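Local coordinates for probable glutathione S-transferase (PDB 6JWK), which is a maleylpyruvate isomerase of the zeta family of glutathione S-transferases, probably also with maleylacetoacetate isomerase and glutathione transferase activity, at residues B[11-14]-B[15-18]; B[144-147]-B[148-152]; B[179-182]-B[183-186]. All coordinates share one frame; numbering follows the deposited sequence.

Contact 1 of 3, residues B[11-14]-B[15-18]; sequences TSYR and VRIA
R16, I17 and A18 give their backbone N-H to the carbonyl oxygens of S12, Y13 and R14, four residues back in the helix; R16 N to S12 O is 2.9 Å, while V15 N has only weak bonds to T11 O and S12 O. R16 folds back over the preceding turn. A bend at chi3 (-49°) lays one guanidinium face on the backbone, with R16 NH2 3.7 Å from Y13 CA and R16 NH1 3.5 Å from S12 CB. The guanidinium and Y13 ring planes are nearly parallel, 9° apart, but NH2 meets the ring obliquely. R16 NE bonds A203 O and R16 NH1 bonds S5 OG, fixing the group. Y13 has CG anti to its backbone N (chi1 -171°), which carries Y13 CE1 to 3.6 Å from I17 CD1. T11 CG2 lies over one face of the R14 guanidinium, whose NH1 bonds S66 OG. R14 to A18 spell RVRIA, consistent with the zeta-class SSxxxRVRIA signature; the T11 side chain is about 4 Å from a bound sulfate, probably from the crystallisation liquor. Helix 10-22 is the thioredoxin-like beta-alpha-beta crossover between strands 2-5 and 28-30: V15 and R16 pack on L3, V15 and A18 on helix 66-76, Y13 and I17 on helix 162-176.

Contact 2 of 3, residues B[144-147]-B[148-152]; sequences TLLN and RHRRG
L146 and R150 make the closest side-chain contact at the end of helix 124-149, where an arginine just past the last turn lies back over a leucine. Backbone bonds come first: R148 N, H149 N and R150 N each reach the carbonyl oxygen four residues earlier, at 2.9 Å to T144 O, 2.9 Å to L145 O and 3.2 Å to L146 O. R150 is the residue at which the chain leaves helical geometry.

Van der Waals contacts link side chains four residues apart. L146 CD1 sits over the centre of one guanidinium face, 3.8 Å from R150 CZ, and L146 CG approaches NH1 of the same group. R150 gets there with CG between its backbone N and carbonyl carbon (chi1 75°) and a bend further out, at chi3. L145 CD2 meets the H149 ring at 3.9 Å from H149 ND1. T144 and R148 lie side by side, with the methyl CG2 of T144 over one face of the R148 guanidinium, near its NE end. The other sides of L146 press on L187 and L190 of helix 185-195 and on F155.

Polar contacts hold the R150 head. R150 NE donates to G152 O at 2.9 Å; it lies nearly on the C=O axis of G152, though the N-H is bent (144°) and the oxygen sits out of the guanidinium plane. R150 NH2 donates to A153 O, so the guanidinium staples the chain that follows the helix. A water gives a hydrogen bond to N147 OD1 at 2.7 Å and accepts one from R150 NH1, bridging the last turn.

One face of the cation thus rests on L146 while its N-H groups bond G152 O, A153 O and the water. These carbonyls and the nearby helix C-terminus probably stabilise the charge, and may help offset the like charge of R193 close by.

Contact 3 of 3, residues B[179-182]-B[183-186]; sequences CDLA and PYPA
D180, L181, P183 and Y184 meet in a tight local reversal, an Asx turn running into a type I beta turn, which takes the chain from helix 162-176 to the start of helix 185-195 in the C-terminal, all-helical domain of the glutathione transferase fold. The beta turn spans L181 to Y184, with A182 and P183 at its corners. It is closed by Y184 N donating to L181 O at 3.0 Å, with the N-H pointing well at the oxygen (160°) but coming from above the carbonyl plane. The Asx turn precedes it: D180 OD1 accepts from A182 N at 3.2 Å, met from above the carboxylate plane.

The same carboxylate lies against the pyrrolidine ring of P183, with D180 OD1 3.7 Å from P183 CD. A first torsion that sets the D180 carboxylate trans to the residue's own nitrogen (chi1 -174°) is what brings it forward to this proline. P183 in turn puts its CB over one face of the Y184 ring, towards the rim. The ring also runs back past the preceding residues: Y184 CD2 is 3.4 Å from L181 O. The side chains of L181 and Y184 cross at about a right angle, with L181 CD2 4.2 Å from Y184 CD2.

Y184 is the N-cap of the helix, and P185 follows in its first turn, where a proline costs no backbone bond. E143 of helix 124-149 accepts from A186 N there, and Y184 packs on L139 and E143. At the far end of the ring, a water lying in the ring plane gives a hydrogen bond to D180 O at 2.7 Å and pairs with Y184 OH.

Overall arrangement
The three contacts follow one another along the chain and divide between the two domains. Contact 1 lies on helix 10-22 in the thioredoxin-like N-terminal domain, while contacts 2 and 3 belong to the helical C-terminal domain. The centre of contact 1 is about 22 Å from that of contact 2 and about 23 Å from that of contact 3, with no touch. Contacts 2 and 3 have centres about 16 Å apart and meet directly: N147 OD1 is 3.4 Å from A186 CB. Through Y13 and I17, helix 10-22 packs on helix 162-176, so contact 1 is buried at the junction of the domains, whereas contacts 2 and 3 join the end of helix 124-149 to the start of helix 185-195 towards the periphery.

Contact 1 of 3, residues B[11-14]-B[15-18]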
loop_
_atom_site.group_PDB
_atom_site.type_symbol
_atom_site.label_atom_id
_atom_site.label_comp_id
_atom_site.label_asym_id
_atom_site.label_seq_id
_atom_site.Cartn_x
_atom_site.Cartn_y
_atom_site.Cartn_z
ATOM N N THR B 11 11.479 -1.391 -4.122
ATOM C CA THR B 11 11.048 -1.209 -2.718
ATOM C C THR B 11 12.316 -0.975 -1.892
ATOM O O THR B 11 12.254 -0.191 -0.932
ATOM C CB THR B 11 10.163 -2.380 -2.233
ATOM O OG1 THR B 11 10.899 -3.577 -2.504
ATOM C CG2 THR B 11 8.831 -2.414 -2.950
ATOM N N SER B 12 13.427 -1.613 -2.229
ATOM C CA SER B 12 14.731 -1.333 -1.548
ATOM C C SER B 12 15.119 0.136 -1.788
ATOM O O SER B 12 15.551 0.820 -0.864
ATOM C CB SER B 12 15.835 -2.250 -2.029
ATOM O OG SER B 12 15.552 -3.604 -1.709
ATOM N N TYR B 13 15.000 0.573 -3.030
ATOM C CA TYR B 13 15.346 1.960 -3.433
ATOM C C TYR B 13 14.552 2.945 -2.539
ATOM O O TYR B 13 15.144 3.915 -2.026
ATOM C CB TYR B 13 15.101 2.076 -4.937
ATOM C CG TYR B 13 15.585 3.348 -5.592
ATOM C CD1 TYR B 13 16.356 4.289 -4.914
ATOM C CD2 TYR B 13 15.344 3.559 -6.946
ATOM C CE1 TYR B 13 16.795 5.450 -5.545
ATOM C CE2 TYR B 13 15.786 4.715 -7.587
ATOM C CZ TYR B 13 16.521 5.655 -6.885
ATOM O OH TYR B 13 16.959 6.773 -7.533
ATOM N N ARG B 14 13.242 2.737 -2.370
ATOM C CA ARG B 14 12.370 3.611 -1.526
ATOM C C ARG B 14 13.027 3.797 -0.157
ATOM O O ARG B 14 13.085 4.881 0.326
ATOM C CB ARG B 14 10.972 3.020 -1.263
ATOM C CG ARG B 14 10.091 2.854 -2.491
ATOM C CD ARG B 14 8.815 2.186 -2.070
ATOM N NE ARG B 14 8.006 1.880 -3.216
ATOM C CZ ARG B 14 6.933 1.138 -3.192
ATOM N NH1 ARG B 14 6.572 0.553 -2.060
ATOM N NH2 ARG B 14 6.247 0.935 -4.304
ATOM N N VAL B 15 13.480 2.716 0.463
ATOM C CA VAL B 15 14.010 2.781 1.851
ATOM C C VAL B 15 15.437 3.305 1.879
ATOM O O VAL B 15 15.808 3.992 2.880
ATOM C CB VAL B 15 13.915 1.395 2.524
ATOM C CG1 VAL B 15 14.455 1.450 3.935
ATOM C CG2 VAL B 15 12.465 0.891 2.526
ATOM N N ARG B 16 16.252 3.014 0.869
ATOM C CA ARG B 16 17.604 3.639 0.753
ATOM C C ARG B 16 17.456 5.163 0.641
ATOM O O ARG B 16 18.254 5.898 1.251
ATOM C CB ARG B 16 18.401 3.110 -0.431
ATOM C CG ARG B 16 18.841 1.658 -0.286
ATOM C CD ARG B 16 19.883 1.251 -1.310
ATOM N NE ARG B 16 19.549 1.616 -2.689
ATOM C CZ ARG B 16 18.931 0.857 -3.580
ATOM N NH1 ARG B 16 18.578 -0.384 -3.286
ATOM N NH2 ARG B 16 18.710 1.336 -4.803
ATOM N N ILE B 17 16.445 5.660 -0.058
ATOM C CA ILE B 17 16.252 7.145 -0.096
ATOM C C ILE B 17 15.892 7.626 1.310
ATOM O O ILE B 17 16.475 8.644 1.788
ATOM C CB ILE B 17 15.152 7.497 -1.105
ATOM C CG1 ILE B 17 15.555 7.114 -2.531
ATOM C CG2 ILE B 17 14.732 8.952 -1.009
ATOM C CD1 ILE B 17 14.373 7.148 -3.512
ATOM N N ALA B 18 14.977 6.938 1.984
ATOM C CA ALA B 18 14.558 7.354 3.345
ATOM C C ALA B 18 15.785 7.412 4.259
ATOM O O ALA B 18 15.989 8.419 5.032
ATOM C CB ALA B 18 13.527 6.397 3.899
#

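Contact 2 of 3, residues B[144-147]-B[148-152]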
loop_
_atom_site.group_PDB
_atom_site.type_symbol
_atom_site.label_atom_id
_atom_site.label_comp_id
_atom_site.label_asym_id
_atom_site.label_seq_id
_atom_site.Cartn_x
_atom_site.Cartn_y
_atom_site.Cartn_z
ATOM N N THR B 144 -1.878 14.759 -11.194
ATOM C CA THR B 144 -3.000 15.596 -10.680
ATOM C C THR B 144 -2.878 15.791 -9.168
ATOM O O THR B 144 -3.019 16.957 -8.691
ATOM C CB THR B 144 -4.366 14.988 -11.070
ATOM O OG1 THR B 144 -4.370 15.055 -12.481
ATOM C CG2 THR B 144 -5.560 15.736 -10.530
ATOM N N LEU B 145 -2.568 14.734 -8.405
ATOM C CA LEU B 145 -2.470 14.913 -6.930
ATOM C C LEU B 145 -1.305 15.864 -6.627
ATOM O O LEU B 145 -1.402 16.613 -5.680
ATOM C CB LEU B 145 -2.280 13.556 -6.223
ATOM C CG LEU B 145 -3.474 12.608 -6.328
ATOM C CD1 LEU B 145 -3.121 11.313 -5.634
ATOM C CD2 LEU B 145 -4.779 13.169 -5.763
ATOM N N LEU B 146 -0.180 15.711 -7.318
ATOM C CA LEU B 146 1.007 16.574 -7.090
ATOM C C LEU B 146 0.605 18.023 -7.371
ATOM O O LEU B 146 0.831 18.861 -6.497
ATOM C CB LEU B 146 2.180 16.126 -7.970
ATOM C CG LEU B 146 3.434 16.983 -7.876
ATOM C CD1 LEU B 146 3.981 16.996 -6.459
ATOM C CD2 LEU B 146 4.481 16.498 -8.868
ATOM N N ASN B 147 -0.002 18.275 -8.520
ATOM C CA ASN B 147 -0.441 19.642 -8.925
ATOM C C ASN B 147 -1.449 20.235 -7.951
ATOM O O ASN B 147 -1.329 21.417 -7.680
ATOM C CB ASN B 147 -1.087 19.667 -10.295
ATOM C CG ASN B 147 -0.057 19.528 -11.381
ATOM O OD1 ASN B 147 1.069 19.991 -11.216
ATOM N ND2 ASN B 147 -0.442 18.895 -12.479
ATOM N N ARG B 148 -2.358 19.444 -7.374
ATOM C CA ARG B 148 -3.453 19.961 -6.511
ATOM C C ARG B 148 -3.076 20.011 -5.047
ATOM O O ARG B 148 -3.631 20.853 -4.355
ATOM C CB ARG B 148 -4.728 19.126 -6.678
ATOM C CG ARG B 148 -5.178 19.193 -8.123
ATOM C CD ARG B 148 -6.640 19.061 -8.339
ATOM N NE ARG B 148 -6.928 19.354 -9.726
ATOM C CZ ARG B 148 -8.129 19.268 -10.255
ATOM N NH1 ARG B 148 -9.152 18.963 -9.480
ATOM N NH2 ARG B 148 -8.314 19.560 -11.528
ATOM N N HIS B 149 -2.168 19.179 -4.546
ATOM C CA HIS B 149 -2.027 19.065 -3.076
ATOM C C HIS B 149 -0.619 19.364 -2.567
ATOM O O HIS B 149 -0.451 19.350 -1.343
ATOM C CB HIS B 149 -2.505 17.681 -2.608
ATOM C CG HIS B 149 -3.948 17.428 -2.908
ATOM N ND1 HIS B 149 -4.434 16.159 -3.221
ATOM C CD2 HIS B 149 -5.017 18.260 -2.929
ATOM C CE1 HIS B 149 -5.740 16.251 -3.463
ATOM N NE2 HIS B 149 -6.117 17.533 -3.325
ATOM N N ARG B 150 0.376 19.485 -3.434
ATOM C CA ARG B 150 1.761 19.713 -2.969
ATOM C C ARG B 150 1.825 20.935 -2.048
ATOM O O ARG B 150 1.031 21.886 -2.220
ATOM C CB ARG B 150 2.743 19.894 -4.116
ATOM C CG ARG B 150 2.644 21.250 -4.813
ATOM C CD ARG B 150 3.341 21.197 -6.144
ATOM N NE ARG B 150 4.741 20.821 -6.020
ATOM C CZ ARG B 150 5.505 20.440 -7.039
ATOM N NH1 ARG B 150 5.032 20.338 -8.260
ATOM N NH2 ARG B 150 6.755 20.134 -6.828
ATOM N N ARG B 151 2.736 20.926 -1.098
ATOM C CA ARG B 151 2.897 22.065 -0.166
ATOM C C ARG B 151 4.062 22.953 -0.597
ATOM O O ARG B 151 4.164 24.057 -0.071
ATOM C CB ARG B 151 3.038 21.557 1.265
ATOM C CG ARG B 151 1.813 20.790 1.749
ATOM C CD ARG B 151 0.682 21.766 2.057
ATOM N NE ARG B 151 -0.638 21.207 1.822
ATOM C CZ ARG B 151 -1.765 21.886 1.972
ATOM N NH1 ARG B 151 -1.694 23.160 2.351
ATOM N NH2 ARG B 151 -2.934 21.300 1.701
ATOM N N GLY B 152 4.946 22.473 -1.467
ATOM C CA GLY B 152 6.220 23.160 -1.762
ATOM C C GLY B 152 6.937 22.568 -2.957
ATOM O O GLY B 152 6.271 21.985 -3.848
HETATM O O HOH W 1 2.712 21.494 -9.615
#

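Contact 3 of 3, residues B[179-182]-B[183-186]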
loop_
_atom_site.group_PDB
_atom_site.type_symbol
_atom_site.label_atom_id
_atom_site.label_comp_id
_atom_site.label_asym_id
_atom_site.label_seq_id
_atom_site.Cartn_x
_atom_site.Cartn_y
_atom_site.Cartn_z
ATOM N N CYS B 179 8.201 3.489 -21.115
ATOM C CA CYS B 179 6.922 4.225 -21.004
ATOM C C CYS B 179 7.098 5.676 -21.457
ATOM O O CYS B 179 8.147 6.293 -21.184
ATOM C CB CYS B 179 6.358 4.205 -19.582
ATOM S SG CYS B 179 6.055 2.520 -19.005
ATOM N N ASP B 180 6.042 6.217 -22.024
ATOM C CA ASP B 180 5.950 7.653 -22.376
ATOM C C ASP B 180 5.711 8.471 -21.100
ATOM O O ASP B 180 4.571 8.447 -20.584
ATOM C CB ASP B 180 4.805 7.871 -23.374
ATOM C CG ASP B 180 4.754 9.293 -23.872
ATOM O OD1 ASP B 180 5.700 10.032 -23.558
ATOM O OD2 ASP B 180 3.746 9.668 -24.446
ATOM N N LEU B 181 6.678 9.303 -20.703
ATOM C CA LEU B 181 6.606 10.121 -19.472
ATOM C C LEU B 181 6.323 11.597 -19.806
ATOM O O LEU B 181 6.095 12.396 -18.870
ATOM C CB LEU B 181 7.929 9.936 -18.730
ATOM C CG LEU B 181 8.211 8.500 -18.269
ATOM C CD1 LEU B 181 9.447 8.461 -17.402
ATOM C CD2 LEU B 181 7.023 7.916 -17.527
ATOM N N ALA B 182 6.221 11.941 -21.084
ATOM C CA ALA B 182 5.862 13.304 -21.566
ATOM C C ALA B 182 4.577 13.812 -20.925
ATOM O O ALA B 182 4.491 14.993 -20.616
ATOM C CB ALA B 182 5.780 13.353 -23.079
ATOM N N PRO B 183 3.503 13.012 -20.717
ATOM C CA PRO B 183 2.298 13.539 -20.072
ATOM C C PRO B 183 2.430 13.909 -18.578
ATOM O O PRO B 183 1.493 14.482 -18.031
ATOM C CB PRO B 183 1.224 12.463 -20.275
ATOM C CG PRO B 183 1.812 11.560 -21.365
ATOM C CD PRO B 183 3.330 11.648 -21.218
ATOM N N TYR B 184 3.598 13.723 -17.946
ATOM C CA TYR B 184 3.738 14.016 -16.488
ATOM C C TYR B 184 4.854 15.044 -16.245
ATOM O O TYR B 184 5.835 14.781 -15.506
ATOM C CB TYR B 184 3.914 12.691 -15.732
ATOM C CG TYR B 184 3.152 11.541 -16.348
ATOM C CD1 TYR B 184 1.761 11.501 -16.342
ATOM C CD2 TYR B 184 3.824 10.551 -17.064
ATOM C CE1 TYR B 184 1.056 10.495 -17.000
ATOM C CE2 TYR B 184 3.138 9.524 -17.694
ATOM C CZ TYR B 184 1.754 9.487 -17.645
ATOM O OH TYR B 184 1.121 8.501 -18.351
ATOM N N PRO B 185 4.730 16.301 -16.755
ATOM C CA PRO B 185 5.816 17.275 -16.578
ATOM C C PRO B 185 6.075 17.633 -15.105
ATOM O O PRO B 185 7.233 17.765 -14.708
ATOM C CB PRO B 185 5.393 18.484 -17.453
ATOM C CG PRO B 185 3.863 18.368 -17.487
ATOM C CD PRO B 185 3.594 16.860 -17.526
ATOM N N ALA B 186 5.041 17.727 -14.269
ATOM C CA ALA B 186 5.267 18.058 -12.848
ATOM C C ALA B 186 6.002 16.856 -12.206
ATOM O O ALA B 186 6.915 17.089 -11.368
ATOM C CB ALA B 186 3.978 18.451 -12.118
HETATM O O HOH W 2 2.333 7.108 -19.965
#